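Local coordinates for protein putative SAM-dependent O-methyltranferase (PDB 4YMH) that probably transfers a methyl group from S-adenosylmethionine to an oxygen atom of its substrate, and binds S-adenosylhomocysteine, at residues 70-75 and 95-100; 142-147 and 171-176. All coordinates share one frame; numbering follows the deposited sequence.

Interaction 1 of 2, residues 70-75 and 95-100. With SAH (S-adenosyl-L-homocysteine), chain E.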
loop_
_atom_site.group_PDB
_atom_site.type_symbol
_atom_site.label_atom_id
_atom_site.label_comp_id
_atom_site.label_asym_id
_atom_site.label_seq_id
_atom_site.Cartn_x
_atom_site.Cartn_y
_atom_site.Cartn_z
ATOM N N LEU A 70 -1.181 0.745 18.284
ATOM C CA LEU A 70 -1.225 -0.564 18.936
ATOM C C LEU A 70 -0.610 -1.596 18.013
ATOM O O LEU A 70 -0.828 -1.557 16.806
ATOM C CB LEU A 70 -2.653 -0.972 19.286
ATOM C CG LEU A 70 -2.810 -2.436 19.743
ATOM C CD1 LEU A 70 -2.073 -2.691 21.066
ATOM C CD2 LEU A 70 -4.269 -2.828 19.852
ATOM N N GLU A 71 0.159 -2.514 18.583
ATOM C CA GLU A 71 0.785 -3.580 17.822
ATOM C C GLU A 71 0.555 -4.919 18.520
ATOM O O GLU A 71 0.726 -5.038 19.730
ATOM C CB GLU A 71 2.274 -3.281 17.667
ATOM C CG GLU A 71 3.154 -4.476 17.481
ATOM C CD GLU A 71 4.585 -4.084 17.211
ATOM O OE1 GLU A 71 5.463 -4.397 18.050
ATOM O OE2 GLU A 71 4.826 -3.468 16.153
ATOM N N ILE A 72 0.132 -5.925 17.767
ATOM C CA ILE A 72 -0.088 -7.240 18.345
ATOM C C ILE A 72 0.978 -8.162 17.763
ATOM O O ILE A 72 0.989 -8.415 16.554
ATOM C CB ILE A 72 -1.507 -7.769 18.060
ATOM C CG1 ILE A 72 -2.556 -6.709 18.418
ATOM C CG2 ILE A 72 -1.763 -9.052 18.838
ATOM C CD1 ILE A 72 -4.007 -7.156 18.192
ATOM N N GLY A 73 1.894 -8.622 18.622
ATOM C CA GLY A 73 3.008 -9.463 18.211
ATOM C C GLY A 73 4.288 -8.647 18.131
ATOM O O GLY A 73 4.592 -8.048 17.103
ATOM N N CYS A 74 5.052 -8.626 19.221
ATOM C CA CYS A 74 6.234 -7.763 19.303
ATOM C C CYS A 74 7.491 -8.428 18.732
ATOM O O CYS A 74 8.320 -7.754 18.113
ATOM C CB CYS A 74 6.479 -7.353 20.759
ATOM S SG CYS A 74 7.795 -6.135 20.985
ATOM N N TYR A 75 7.596 -9.750 18.913
ATOM C CA TYR A 75 8.820 -10.521 18.638
ATOM C C TYR A 75 10.038 -9.853 19.275
ATOM O O TYR A 75 10.127 -9.797 20.501
ATOM C CB TYR A 75 9.036 -10.709 17.136
ATOM C CG TYR A 75 10.089 -11.744 16.811
ATOM C CD1 TYR A 75 9.970 -13.049 17.281
ATOM C CD2 TYR A 75 11.202 -11.423 16.037
ATOM C CE1 TYR A 75 10.929 -14.011 16.993
ATOM C CE2 TYR A 75 12.174 -12.384 15.748
ATOM C CZ TYR A 75 12.024 -13.671 16.224
ATOM O OH TYR A 75 12.974 -14.623 15.937
ATOM N N VAL A 95 1.737 0.874 22.086
ATOM C CA VAL A 95 1.441 -0.264 22.934
ATOM C C VAL A 95 1.719 -1.515 22.118
ATOM O O VAL A 95 1.250 -1.644 20.988
ATOM C CB VAL A 95 -0.027 -0.259 23.420
ATOM C CG1 VAL A 95 -0.353 -1.549 24.184
ATOM C CG2 VAL A 95 -0.299 0.978 24.267
ATOM N N THR A 96 2.517 -2.423 22.653
ATOM C CA THR A 96 2.790 -3.625 21.897
ATOM C C THR A 96 2.557 -4.847 22.773
ATOM O O THR A 96 2.930 -4.868 23.953
ATOM C CB THR A 96 4.220 -3.594 21.294
ATOM O OG1 THR A 96 4.470 -4.818 20.591
ATOM C CG2 THR A 96 5.281 -3.369 22.367
ATOM N N LEU A 97 1.883 -5.848 22.204
ATOM C CA LEU A 97 1.469 -7.025 22.965
ATOM C C LEU A 97 2.313 -8.243 22.617
ATOM O O LEU A 97 2.536 -8.517 21.438
ATOM C CB LEU A 97 -0.005 -7.346 22.704
ATOM C CG LEU A 97 -1.018 -6.229 22.924
ATOM C CD1 LEU A 97 -2.417 -6.767 22.701
ATOM C CD2 LEU A 97 -0.877 -5.652 24.335
ATOM N N GLU A 98 2.760 -8.993 23.626
ATOM C CA GLU A 98 3.604 -10.157 23.341
ATOM C C GLU A 98 3.434 -11.242 24.398
ATOM O O GLU A 98 3.307 -10.925 25.579
ATOM C CB GLU A 98 5.078 -9.729 23.249
ATOM C CG GLU A 98 6.067 -10.884 23.125
ATOM C CD GLU A 98 5.876 -11.712 21.855
ATOM O OE1 GLU A 98 5.786 -11.121 20.752
ATOM O OE2 GLU A 98 5.824 -12.964 21.956
ATOM N N TYR A 99 3.491 -12.501 24.020
ATOM C CA TYR A 99 3.354 -13.576 25.004
ATOM C C TYR A 99 4.569 -14.433 25.273
ATOM O O TYR A 99 4.628 -15.096 26.249
ATOM C CB TYR A 99 2.146 -14.458 24.707
ATOM C CG TYR A 99 2.369 -15.586 23.764
ATOM C CD1 TYR A 99 1.717 -16.791 23.939
ATOM C CD2 TYR A 99 3.177 -15.450 22.669
ATOM C CE1 TYR A 99 1.877 -17.817 23.044
ATOM C CE2 TYR A 99 3.361 -16.478 21.783
ATOM C CZ TYR A 99 2.716 -17.656 21.968
ATOM O OH TYR A 99 2.884 -18.697 21.076
ATOM N N SER A 100 5.531 -14.409 24.399
ATOM C CA SER A 100 6.701 -15.272 24.596
ATOM C C SER A 100 7.725 -14.677 25.564
ATOM O O SER A 100 8.287 -13.621 25.285
ATOM C CB SER A 100 7.384 -15.555 23.256
ATOM O OG SER A 100 8.694 -16.056 23.455
HETATM N N SAH E . 6.025 -7.670 14.565
HETATM C CA SAH E . 7.320 -8.289 14.552
HETATM C CB SAH E . 7.218 -9.799 14.351
HETATM C CG SAH E . 6.089 -10.526 15.074
HETATM S SD SAH E . 6.236 -12.262 14.873
HETATM C C SAH E . 8.186 -7.718 13.462
HETATM O O SAH E . 9.388 -7.825 13.532
HETATM O OXT SAH E . 7.656 -7.159 12.514
HETATM C "C5'" SAH E . 4.841 -12.726 15.814
HETATM C "C4'" SAH E . 5.009 -12.566 17.317
HETATM O "O4'" SAH E . 3.764 -12.782 17.955
HETATM C "C3'" SAH E . 5.953 -13.582 17.913
HETATM O "O3'" SAH E . 6.957 -12.952 18.672
HETATM C "C2'" SAH E . 5.082 -14.434 18.801
HETATM O "O2'" SAH E . 5.748 -14.947 19.910
HETATM C "C1'" SAH E . 3.930 -13.519 19.139
HETATM N N9 SAH E . 2.684 -14.231 19.455
HETATM C C8 SAH E . 2.219 -15.338 18.906
HETATM N N7 SAH E . 1.059 -15.679 19.440
HETATM C C5 SAH E . 0.765 -14.779 20.345
HETATM C C6 SAH E . -0.333 -14.533 21.278
HETATM N N6 SAH E . -1.337 -15.381 21.309
HETATM N N1 SAH E . -0.289 -13.460 22.062
HETATM C C2 SAH E . 0.736 -12.618 21.992
HETATM N N3 SAH E . 1.761 -12.765 21.174
HETATM C C4 SAH E . 1.828 -13.811 20.341
#

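Interaction 2 of 2, residues 142-147 and 171-176. With SAH (S-adenosyl-L-homocysteine), chain E.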
loop_
_atom_site.group_PDB
_atom_site.type_symbol
_atom_site.label_atom_id
_atom_site.label_comp_id
_atom_site.label_asym_id
_atom_site.label_seq_id
_atom_site.Cartn_x
_atom_site.Cartn_y
_atom_site.Cartn_z
ATOM N N PHE A 142 -1.442 -2.517 14.200
ATOM C CA PHE A 142 -0.669 -3.465 13.408
ATOM C C PHE A 142 -0.855 -4.872 13.970
ATOM O O PHE A 142 -0.396 -5.149 15.073
ATOM C CB PHE A 142 0.813 -3.057 13.428
ATOM C CG PHE A 142 1.711 -3.888 12.534
ATOM C CD1 PHE A 142 1.405 -4.079 11.189
ATOM C CD2 PHE A 142 2.898 -4.417 13.032
ATOM C CE1 PHE A 142 2.250 -4.819 10.356
ATOM C CE2 PHE A 142 3.753 -5.153 12.216
ATOM C CZ PHE A 142 3.422 -5.360 10.872
ATOM N N VAL A 143 -1.505 -5.762 13.212
ATOM C CA VAL A 143 -1.762 -7.138 13.654
ATOM C C VAL A 143 -0.745 -8.080 13.032
ATOM O O VAL A 143 -0.738 -8.276 11.817
ATOM C CB VAL A 143 -3.179 -7.604 13.266
ATOM C CG1 VAL A 143 -3.475 -9.014 13.828
ATOM C CG2 VAL A 143 -4.186 -6.608 13.757
ATOM N N ASP A 144 0.121 -8.657 13.854
ATOM C CA ASP A 144 1.208 -9.459 13.326
ATOM C C ASP A 144 1.534 -10.613 14.273
ATOM O O ASP A 144 2.687 -10.982 14.403
ATOM C CB ASP A 144 2.435 -8.563 13.095
ATOM C CG ASP A 144 3.527 -9.227 12.251
ATOM O OD1 ASP A 144 3.252 -10.212 11.536
ATOM O OD2 ASP A 144 4.684 -8.755 12.319
ATOM N N ALA A 145 0.521 -11.172 14.934
ATOM C CA ALA A 145 0.743 -12.248 15.916
ATOM C C ALA A 145 0.358 -13.633 15.371
ATOM O O ALA A 145 0.604 -13.932 14.199
ATOM C CB ALA A 145 -0.025 -11.953 17.196
ATOM N N ASN A 146 -0.252 -14.474 16.207
ATOM C CA ASN A 146 -0.658 -15.808 15.755
ATOM C C ASN A 146 -1.746 -15.685 14.684
ATOM O O ASN A 146 -2.765 -15.010 14.887
ATOM C CB ASN A 146 -1.140 -16.673 16.928
ATOM C CG ASN A 146 -2.151 -15.960 17.796
ATOM O OD1 ASN A 146 -1.947 -14.804 18.177
ATOM N ND2 ASN A 146 -3.259 -16.637 18.101
ATOM N N LYS A 147 -1.513 -16.313 13.533
ATOM C CA LYS A 147 -2.395 -16.116 12.388
ATOM C C LYS A 147 -3.795 -16.649 12.670
ATOM O O LYS A 147 -4.775 -16.137 12.115
ATOM C CB LYS A 147 -1.811 -16.769 11.132
ATOM C CG LYS A 147 -0.342 -16.416 10.857
ATOM C CD LYS A 147 -0.092 -14.907 10.760
ATOM C CE LYS A 147 1.411 -14.638 10.689
ATOM N NZ LYS A 147 1.779 -13.350 11.344
ATOM N N CYS A 171 -3.051 -5.668 8.781
ATOM C CA CYS A 171 -2.796 -7.064 9.150
ATOM C C CYS A 171 -1.737 -7.659 8.231
ATOM O O CYS A 171 -1.897 -7.659 7.008
ATOM C CB CYS A 171 -4.083 -7.881 9.080
ATOM S SG CYS A 171 -5.481 -7.167 9.999
ATOM N N ASP A 172 -0.667 -8.183 8.831
ATOM C CA ASP A 172 0.510 -8.641 8.095
ATOM C C ASP A 172 0.500 -10.156 7.819
ATOM O O ASP A 172 -0.138 -10.922 8.544
ATOM C CB ASP A 172 1.764 -8.254 8.881
ATOM C CG ASP A 172 2.981 -8.122 8.012
ATOM O OD1 ASP A 172 2.821 -7.803 6.818
ATOM O OD2 ASP A 172 4.101 -8.328 8.523
ATOM N N ASN A 173 1.222 -10.575 6.778
ATOM C CA ASN A 173 1.339 -11.990 6.410
ATOM C C ASN A 173 0.036 -12.688 6.066
ATOM O O ASN A 173 -0.069 -13.906 6.225
ATOM C CB ASN A 173 2.001 -12.784 7.546
ATOM C CG ASN A 173 3.406 -12.327 7.823
ATOM O OD1 ASN A 173 3.699 -11.780 8.892
ATOM N ND2 ASN A 173 4.293 -12.546 6.862
ATOM N N VAL A 174 -0.954 -11.950 5.577
ATOM C CA VAL A 174 -2.261 -12.561 5.345
ATOM C C VAL A 174 -2.233 -13.619 4.225
ATOM O O VAL A 174 -3.079 -14.521 4.189
ATOM C CB VAL A 174 -3.309 -11.438 5.080
ATOM C CG1 VAL A 174 -4.701 -12.000 4.810
ATOM C CG2 VAL A 174 -3.374 -10.551 6.311
ATOM N N PHE A 175 -1.253 -13.537 3.329
ATOM C CA PHE A 175 -1.147 -14.519 2.243
ATOM C C PHE A 175 -0.585 -15.865 2.697
ATOM O O PHE A 175 -0.720 -16.855 1.985
ATOM C CB PHE A 175 -0.246 -14.000 1.120
ATOM C CG PHE A 175 -0.897 -12.969 0.229
ATOM C CD1 PHE A 175 -2.263 -12.720 0.291
ATOM C CD2 PHE A 175 -0.136 -12.267 -0.687
ATOM C CE1 PHE A 175 -2.850 -11.780 -0.551
ATOM C CE2 PHE A 175 -0.720 -11.316 -1.524
ATOM C CZ PHE A 175 -2.073 -11.077 -1.456
ATOM N N ALA A 176 0.099 -15.873 3.838
ATOM C CA ALA A 176 0.781 -17.080 4.329
ATOM C C ALA A 176 1.644 -17.684 3.214
ATOM O O ALA A 176 1.525 -18.870 2.885
ATOM C CB ALA A 176 -0.245 -18.112 4.850
HETATM N N SAH E . 6.025 -7.670 14.565
HETATM C CA SAH E . 7.320 -8.289 14.552
HETATM C CB SAH E . 7.218 -9.799 14.351
HETATM C CG SAH E . 6.089 -10.526 15.074
HETATM S SD SAH E . 6.236 -12.262 14.873
HETATM C C SAH E . 8.186 -7.718 13.462
HETATM O O SAH E . 9.388 -7.825 13.532
HETATM O OXT SAH E . 7.656 -7.159 12.514
HETATM C "C5'" SAH E . 4.841 -12.726 15.814
HETATM C "C4'" SAH E . 5.009 -12.566 17.317
HETATM O "O4'" SAH E . 3.764 -12.782 17.955
HETATM C "C3'" SAH E . 5.953 -13.582 17.913
HETATM O "O3'" SAH E . 6.957 -12.952 18.672
HETATM C "C2'" SAH E . 5.082 -14.434 18.801
HETATM O "O2'" SAH E . 5.748 -14.947 19.910
HETATM C "C1'" SAH E . 3.930 -13.519 19.139
HETATM N N9 SAH E . 2.684 -14.231 19.455
HETATM C C8 SAH E . 2.219 -15.338 18.906
HETATM N N7 SAH E . 1.059 -15.679 19.440
HETATM C C5 SAH E . 0.765 -14.779 20.345
HETATM C C6 SAH E . -0.333 -14.533 21.278
HETATM N N6 SAH E . -1.337 -15.381 21.309
HETATM N N1 SAH E . -0.289 -13.460 22.062
HETATM C C2 SAH E . 0.736 -12.618 21.992
HETATM N N3 SAH E . 1.761 -12.765 21.174
HETATM C C4 SAH E . 1.828 -13.811 20.341
#

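Interaction 1 of 2, residues 70-75 and 95-100
Glu71 and Thr96 pair across two parallel strands in the first beta-alpha-beta unit (strand 68-72, helix 78-86, strand 93-98) of the Rossmann-like class I methyltransferase fold. The strand axes diverge by 13°, and the ladder bond from Leu97 N to Glu71 O measures 2.8 Å. With OG1 anti to its backbone N, Thr96 lies alongside the extended Glu71 chain and donates to OE1 on its anti side (2.8 Å), while Ser79 holds OE2. On the other face Leu70 crosses Val95, CD1 to CG1 at 3.7 Å. Beyond the strands the chain turns at Gly73, whose backbone angles (phi 102°) and the nearby ligand O4' leave no room for a CB; its O accepts the amino N of S-adenosylhomocysteine. Glu98, bent at chi2 (63°), reaches both ribose hydroxyls, as the acid ending this strand characteristically does in class I methyltransferases. Its OE1 receives Tyr75 N at 2.9 Å from above the carboxylate plane, Cys74 N weakly, and the ligand O3'. OE2 takes the ligand O2' at 2.9 Å and, through its anti lone pair, Ser100 N, fixing the carboxylate's rotation. Tyr99 lays one ring face against the adenine, with ligand C5 3.3 Å above the ring plane.

Interaction 2 of 2, residues 142-147 and 171-176
Val143 O accepts the backbone N-H of Asp172 at 3.0 Å, and the N-H...O angle of 175° makes this a nearly straight bond. It is a parallel-sheet bond at the C-terminal ends of strands 138-143 and 167-171 of the Rossmann-like methyltransferase sheet, where Val143 CG2 also packs on Cys171 SG. Beyond this point both chains leave the sheet and the contact turns polar. Asp144 and Asp172 run alongside each other in the same direction, with their carboxylate planes 67° apart. Asp144 OD1 comes within 3.7 Å of Asp172 OD2, a like-charge approach, and within 3.1 Å of Asn173 OD1, where two acceptors face each other without a bond. Lys147 NZ lies beside two of these oxygens: it forms a salt bridge with Asp144 OD1, donates to Ala145 O at 3.1 Å, and makes a weak bond to Asn173 OD1 at 3.5 Å. Bends at chi2 and chi4 turn the lysine chain back toward them; the main polar partner of NZ is Tyr150 OH, which also hydrogen-bonds Asp172 O. The amide of Asn173 is held at its other end, ND2 donating to Asp226, and Asp172 OD2 has a weak bond from Gln53. Phe142 crosses Asp172 obliquely, with CE1 3.8 Å from Asp172 CB. CG of Asp144 is anti to its backbone N (chi1 -167°), and from there OD2 accepts the amino N of S-adenosylhomocysteine at 2.8 Å. Three side-chain oxygens, from Asp144, Asp172 and Asn173, thus converge with no bond between them; although no metal is bound here, this chemistry is consistent with the divalent-metal site of cation-dependent O-methyltransferases, which uses two aspartates and an asparagine at these strand ends.

Interactions 1 and 2 are both buried and lie on the same sheet, their centres about 12 Å apart. They are joined directly: strands 68-72 and 138-143 are neighbours, and Leu70 O to Phe142 N and Ile72 O to Asp144 N, both 2.8 Å, are probable hydrogen bonds. Interaction 1 has three bridged residue pairs, whereas interaction 2 has a single bridge before its chains become loops. The chemistry differs accordingly. Around 70-75 and 95-100, a carboxylate collects neutral N-H and hydroxyl groups beside the ribose; around 142-147 and 171-176, two carboxylates and an amide oxygen converge, with a lysine bridging to one of the carboxylates. Both contacts reach the ligand's amino nitrogen, one through a backbone carbonyl and the other through a carboxylate.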